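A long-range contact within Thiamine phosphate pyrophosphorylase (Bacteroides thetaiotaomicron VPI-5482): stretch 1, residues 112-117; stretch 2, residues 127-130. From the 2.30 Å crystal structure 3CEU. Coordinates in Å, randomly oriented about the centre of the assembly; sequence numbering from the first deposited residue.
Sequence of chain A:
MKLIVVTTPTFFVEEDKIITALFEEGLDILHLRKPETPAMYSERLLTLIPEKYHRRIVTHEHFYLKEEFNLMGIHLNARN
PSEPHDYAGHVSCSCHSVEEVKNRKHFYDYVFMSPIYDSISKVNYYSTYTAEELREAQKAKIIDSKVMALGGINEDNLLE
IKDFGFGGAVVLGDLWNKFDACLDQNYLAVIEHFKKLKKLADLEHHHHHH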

# COMPACT_ATOMS: atom_id res chain seq x y z
N PHE A 112 -2.85 0.54 -8.41
CA PHE A 112 -3.78 -0.02 -7.44
C PHE A 112 -5.07 -0.28 -8.21
O PHE A 112 -5.32 0.35 -9.24
CB PHE A 112 -4.09 1.00 -6.33
CG PHE A 112 -3.03 1.08 -5.26
CD1 PHE A 112 -1.83 0.39 -5.40
CD2 PHE A 112 -3.24 1.83 -4.11
CE1 PHE A 112 -0.85 0.45 -4.42
CE2 PHE A 112 -2.27 1.89 -3.12
CZ PHE A 112 -1.07 1.19 -3.28
N MSE A 113 -5.88 -1.21 -7.74
CA MSE A 113 -7.16 -1.47 -8.39
C MSE A 113 -8.19 -1.56 -7.27
O MSE A 113 -8.04 -2.36 -6.34
CB MSE A 113 -7.13 -2.77 -9.19
CG MSE A 113 -8.27 -2.89 -10.18
SE MSE A 113 -8.51 -4.66 -10.92
CE MSE A 113 -10.44 -4.75 -10.88
N SER A 114 -9.24 -0.75 -7.37
CA SER A 114 -10.28 -0.72 -6.35
C SER A 114 -11.58 -0.14 -6.89
O SER A 114 -11.58 0.49 -7.96
CB SER A 114 -9.82 0.13 -5.18
OG SER A 114 -9.61 1.46 -5.62
N PRO A 115 -12.70 -0.34 -6.18
CA PRO A 115 -12.84 -1.08 -4.91
C PRO A 115 -13.09 -2.57 -5.17
O PRO A 115 -14.13 -2.94 -5.70
CB PRO A 115 -14.05 -0.42 -4.23
CG PRO A 115 -14.20 0.91 -4.93
CD PRO A 115 -13.85 0.57 -6.36
N ILE A 116 -12.14 -3.42 -4.78
CA ILE A 116 -12.28 -4.86 -4.99
C ILE A 116 -13.38 -5.43 -4.11
O ILE A 116 -14.05 -6.40 -4.49
CB ILE A 116 -10.97 -5.61 -4.68
CG1 ILE A 116 -9.82 -5.07 -5.55
CG2 ILE A 116 -11.16 -7.10 -4.92
CD1 ILE A 116 -10.04 -5.21 -7.05
N TYR A 117 -13.56 -4.85 -2.92
CA TYR A 117 -14.60 -5.29 -2.00
C TYR A 117 -15.40 -4.09 -1.48
O TYR A 117 -15.04 -3.46 -0.48
CB TYR A 117 -14.00 -6.05 -0.81
CG TYR A 117 -13.32 -7.34 -1.19
CD1 TYR A 117 -11.93 -7.42 -1.27
CD2 TYR A 117 -14.05 -8.49 -1.50
CE1 TYR A 117 -11.29 -8.60 -1.65
CE2 TYR A 117 -13.42 -9.67 -1.88
CZ TYR A 117 -12.04 -9.72 -1.95
OH TYR A 117 -11.40 -10.88 -2.33
N SER A 127 -17.11 -1.76 -3.54
CA SER A 127 -17.70 -2.77 -4.42
C SER A 127 -18.14 -2.17 -5.77
O SER A 127 -18.81 -1.13 -5.81
CB SER A 127 -18.88 -3.43 -3.71
OG SER A 127 -19.37 -4.55 -4.45
N THR A 128 -17.76 -2.84 -6.86
CA THR A 128 -18.09 -2.39 -8.22
C THR A 128 -17.80 -3.47 -9.28
O THR A 128 -18.40 -3.48 -10.36
CB THR A 128 -17.31 -1.09 -8.55
OG1 THR A 128 -17.76 -0.56 -9.80
CG2 THR A 128 -15.83 -1.38 -8.64
N TYR A 129 -16.90 -4.40 -8.96
CA TYR A 129 -16.54 -5.48 -9.88
C TYR A 129 -17.30 -6.76 -9.55
O TYR A 129 -18.09 -6.80 -8.61
CB TYR A 129 -15.04 -5.77 -9.79
CG TYR A 129 -14.17 -4.55 -9.92
CD1 TYR A 129 -13.95 -3.95 -11.16
CD2 TYR A 129 -13.55 -3.98 -8.81
CE1 TYR A 129 -13.13 -2.83 -11.29
CE2 TYR A 129 -12.74 -2.87 -8.92
CZ TYR A 129 -12.53 -2.30 -10.16
OH TYR A 129 -11.69 -1.22 -10.27
N THR A 130 -17.03 -7.81 -10.32
CA THR A 130 -17.67 -9.11 -10.14
C THR A 130 -16.61 -10.20 -10.24
O THR A 130 -15.79 -10.21 -11.16
CB THR A 130 -18.74 -9.38 -11.21
OG1 THR A 130 -19.67 -8.30 -11.24
CG2 THR A 130 -19.49 -10.68 -10.90

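Contact between the two stretches centres on one aromatic ring. Tyr129 gives up 103 Å² to stretch 1, about a third of the 325 Å² buried when both sides are summed, and four consecutive residues, Met113 to Ile116, each approach its side chain. Its CA-to-CB bond points toward stretch 1, and a chi1 of -51° (m) carries the ring on to reach them.

Phe112, in the strand that leads into this region, takes no part: Phe112 CB, its nearest side-chain atom, is still 8.8 Å from Tyr129 OH. The contact begins at Met113, a buried residue modelled as selenomethionine. Its CA-to-CB bond runs sideways, but chi1 and chi2 are both t, so the chain is extended and its end comes nearer. The terminal methyl lies over one face of the tyrosine: Met113 CE is 3.3 Å from the centroid of the Tyr129 ring and only 13° off the ring normal, the geometry of a CH-pi contact. Its closest ring atom is CZ, with Met113 CE to Tyr129 CZ also 3.3 Å. The selenium stands farther back, Met113 SE being 5.1 Å from the Tyr129 centroid and oblique to it. A long, unbranched, apolar side chain suits this position because it can deliver a methyl group to the ring face from a CA-to-CB bond that runs sideways.

Ser114 contributes through its main chain. Its CA-to-CB bond points away, and Ser114 CB comes no nearer than 5.6 Å, to Tyr129 OH, whereas its carbonyl accepts the single hydrogen bond across the contact, from Tyr129 OH to Ser114 O at 2.9 Å. The distance carries a caution, since the hydroxyl is too close to an atom elsewhere in the model and its place is less sure. Ser114 C sits at the ring edge, near its plane, so this residue meets the tyrosine quite differently from Met113. Tyrosine can thus combine an apolar ring surface with a polar tip that satisfies a buried residue's carbonyl.

Pro115, preceded by a cis peptide bond, buries 58 Å², the most in stretch 1, and touches three residues of stretch 2. Pro115 CB lies 3.4 Å from Ser127 N, Pro115 CD lies 3.6 Å from Thr128 CG2, and Pro115 O approaches Tyr129 CD2 to 3.3 Å. The compact pyrrolidine ring offers carbon surface to the threonine methyl, while its looser approach to the tyrosine, Pro115 CD to Tyr129 CE2, is 4.4 Å.

At Ile116 the CA-to-CB bond points away, yet chi1 and chi2, both m, bring the end of the chain nearer. Ile116 CD1 reaches Tyr129 CE2 at 4.0 Å, adding a modest apolar contact oblique to the ring.

Tyr117 closes the stretch by backbone proximity. Its CA-to-CB bond points away, while Tyr117 C is 3.5 Å from Ser127 N and the CA atoms of Tyr117 and Ser127 are 4.7 Å apart. Beyond the tyrosine, Thr130 buries nothing here.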